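Local coordinates for ferric-siderophore receptor protein (Streptomyces coelicolor, PDB 2X4L), which probably binds ferric siderophores outside the cell and hands them to a membrane transporter for iron uptake, as a solute-binding protein, at residues A[180-185]-A[309-314]. Residues are numbered along the deposited sequence; the frame is centred on the assembly and turned at random.
Sequences AAFDKA and PLLDNL
Ala185 and Asp312 mark the register of two helical turns that run side by side in nearly the same direction, their CA atoms 5.5 Å apart. The axes of 180-185 and 309-314 come within 8.8 Å and are inclined by 28°. Ala185 suits so close an approach: its CB points at the other helix, and its methyl is small enough to sit between the backbones, resting 3.6 Å from CB of Leu311. CB of Ala185 also lies 3.5 Å from OD1 of Asp312, a van der Waals contact in which the carboxylate turns a face to the methyl, with OD1 nearest. Arg188, further along helix 173-195 and beyond 180-185, forms a salt bridge with Asp312 that gives OD1 a charged partner. In the bacterial solute-binding protein 8 family a long helix characteristically joins the two lobes, each built round its own sheet; helix 173-195, which follows the parallel sheet and precedes the mixed sheet in the chain, fits that role, and helix 304-320 near the C-terminus packs along it. Leu311, buried and branched, spans from Ala185 to the Phe182 ring, CB touching the first and CD1 the second. Its CD1 sits over one face of the Phe182 ring in a CH-pi contact, 3.9 Å from the centroid and displaced toward the rim, nearest CE1 at 3.5 Å. Although the CB of Phe182 heads away from 309-314, CG stands anti to the backbone N (chi1 175°), which carries the broad ring back within reach of that methyl. Tyr304 meets the Phe182 ring edge-to-face.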
loop_
_atom_site.group_PDB
_atom_site.type_symbol
_atom_site.label_atom_id
_atom_site.label_comp_id
_atom_site.label_asym_id
_atom_site.label_seq_id
_atom_site.Cartn_x
_atom_site.Cartn_y
_atom_site.Cartn_z
ATOM N N ALA A 180 18.876 0.234 -5.550
ATOM C CA ALA A 180 19.363 0.860 -6.770
ATOM C C ALA A 180 18.284 0.775 -7.832
ATOM O O ALA A 180 18.129 1.763 -8.597
ATOM C CB ALA A 180 20.611 0.097 -7.241
ATOM N N ALA A 181 17.534 -0.362 -7.900
ATOM C CA ALA A 181 16.510 -0.490 -8.934
ATOM C C ALA A 181 15.368 0.506 -8.623
ATOM O O ALA A 181 14.803 1.119 -9.552
ATOM C CB ALA A 181 15.984 -1.927 -9.015
ATOM N N PHE A 182 15.044 0.726 -7.350
ATOM C CA PHE A 182 13.986 1.672 -7.011
ATOM C C PHE A 182 14.491 3.057 -7.418
ATOM O O PHE A 182 13.691 3.809 -7.996
ATOM C CB PHE A 182 13.804 1.642 -5.517
ATOM C CG PHE A 182 12.827 2.655 -4.993
ATOM C CD1 PHE A 182 11.488 2.379 -4.859
ATOM C CD2 PHE A 182 13.316 3.872 -4.561
ATOM C CE1 PHE A 182 10.604 3.353 -4.395
ATOM C CE2 PHE A 182 12.494 4.831 -4.050
ATOM C CZ PHE A 182 11.114 4.593 -3.907
ATOM N N ASP A 183 15.766 3.408 -7.140
ATOM C CA ASP A 183 16.191 4.772 -7.470
ATOM C C ASP A 183 16.159 4.968 -8.976
ATOM O O ASP A 183 15.818 6.092 -9.464
ATOM C CB ASP A 183 17.608 4.990 -6.946
ATOM C CG ASP A 183 17.677 5.145 -5.405
ATOM O OD1 ASP A 183 16.649 5.323 -4.759
ATOM O OD2 ASP A 183 18.822 5.059 -4.890
ATOM N N LYS A 184 16.494 3.907 -9.737
ATOM C CA LYS A 184 16.464 3.949 -11.195
ATOM C C LYS A 184 15.010 4.163 -11.686
ATOM O O LYS A 184 14.782 4.971 -12.635
ATOM C CB LYS A 184 17.148 2.694 -11.783
ATOM C CG LYS A 184 17.088 2.724 -13.276
ATOM C CD LYS A 184 17.873 1.522 -13.813
ATOM C CE LYS A 184 17.933 1.486 -15.344
ATOM N NZ LYS A 184 18.926 0.366 -15.771
ATOM N N ALA A 185 14.063 3.462 -11.090
ATOM C CA ALA A 185 12.678 3.582 -11.521
ATOM C C ALA A 185 12.143 4.929 -11.126
ATOM O O ALA A 185 11.283 5.460 -11.855
ATOM C CB ALA A 185 11.828 2.478 -10.858
ATOM N N PRO A 309 8.071 -1.717 -8.890
ATOM C CA PRO A 309 7.122 -1.854 -9.993
ATOM C C PRO A 309 6.085 -0.739 -10.016
ATOM O O PRO A 309 5.495 -0.417 -11.038
ATOM C CB PRO A 309 6.506 -3.261 -9.769
ATOM C CG PRO A 309 7.491 -3.975 -9.004
ATOM C CD PRO A 309 8.228 -2.979 -8.128
ATOM N N LEU A 310 5.795 -0.157 -8.853
ATOM C CA LEU A 310 4.795 0.885 -8.845
ATOM C C LEU A 310 5.329 2.082 -9.683
ATOM O O LEU A 310 4.553 2.695 -10.454
ATOM C CB LEU A 310 4.496 1.377 -7.420
ATOM C CG LEU A 310 4.111 0.336 -6.383
ATOM C CD1 LEU A 310 3.825 0.989 -5.048
ATOM C CD2 LEU A 310 2.899 -0.525 -6.911
ATOM N N LEU A 311 6.641 2.375 -9.510
ATOM C CA LEU A 311 7.256 3.432 -10.326
ATOM C C LEU A 311 7.389 3.060 -11.804
ATOM O O LEU A 311 6.974 3.823 -12.680
ATOM C CB LEU A 311 8.641 3.807 -9.729
ATOM C CG LEU A 311 8.609 4.352 -8.336
ATOM C CD1 LEU A 311 9.992 4.231 -7.775
ATOM C CD2 LEU A 311 8.146 5.780 -8.377
ATOM N N ASP A 312 7.907 1.834 -12.062
ATOM C CA ASP A 312 8.038 1.386 -13.480
ATOM C C ASP A 312 6.675 1.353 -14.145
ATOM O O ASP A 312 6.600 1.705 -15.332
ATOM C CB ASP A 312 8.703 -0.026 -13.541
ATOM C CG ASP A 312 10.179 0.025 -13.425
ATOM O OD1 ASP A 312 10.850 1.008 -13.884
ATOM O OD2 ASP A 312 10.757 -0.975 -12.890
ATOM N N ASN A 313 5.645 0.833 -13.456
ATOM C CA ASN A 313 4.374 0.645 -14.193
ATOM C C ASN A 313 3.792 2.003 -14.585
ATOM O O ASN A 313 3.247 2.184 -15.691
ATOM C CB ASN A 313 3.328 -0.079 -13.340
ATOM C CG ASN A 313 3.650 -1.512 -13.154
ATOM O OD1 ASN A 313 4.508 -2.103 -13.849
ATOM N ND2 ASN A 313 2.969 -2.072 -12.137
ATOM N N LEU A 314 3.863 2.954 -13.678
ATOM C CA LEU A 314 3.329 4.291 -13.955
ATOM C C LEU A 314 4.190 5.036 -14.996
ATOM O O LEU A 314 3.649 5.672 -15.904
ATOM C CB LEU A 314 3.194 5.097 -12.621
ATOM C CG LEU A 314 2.640 6.518 -12.845
ATOM C CD1 LEU A 314 1.245 6.531 -13.526
ATOM C CD2 LEU A 314 2.452 7.146 -11.502
#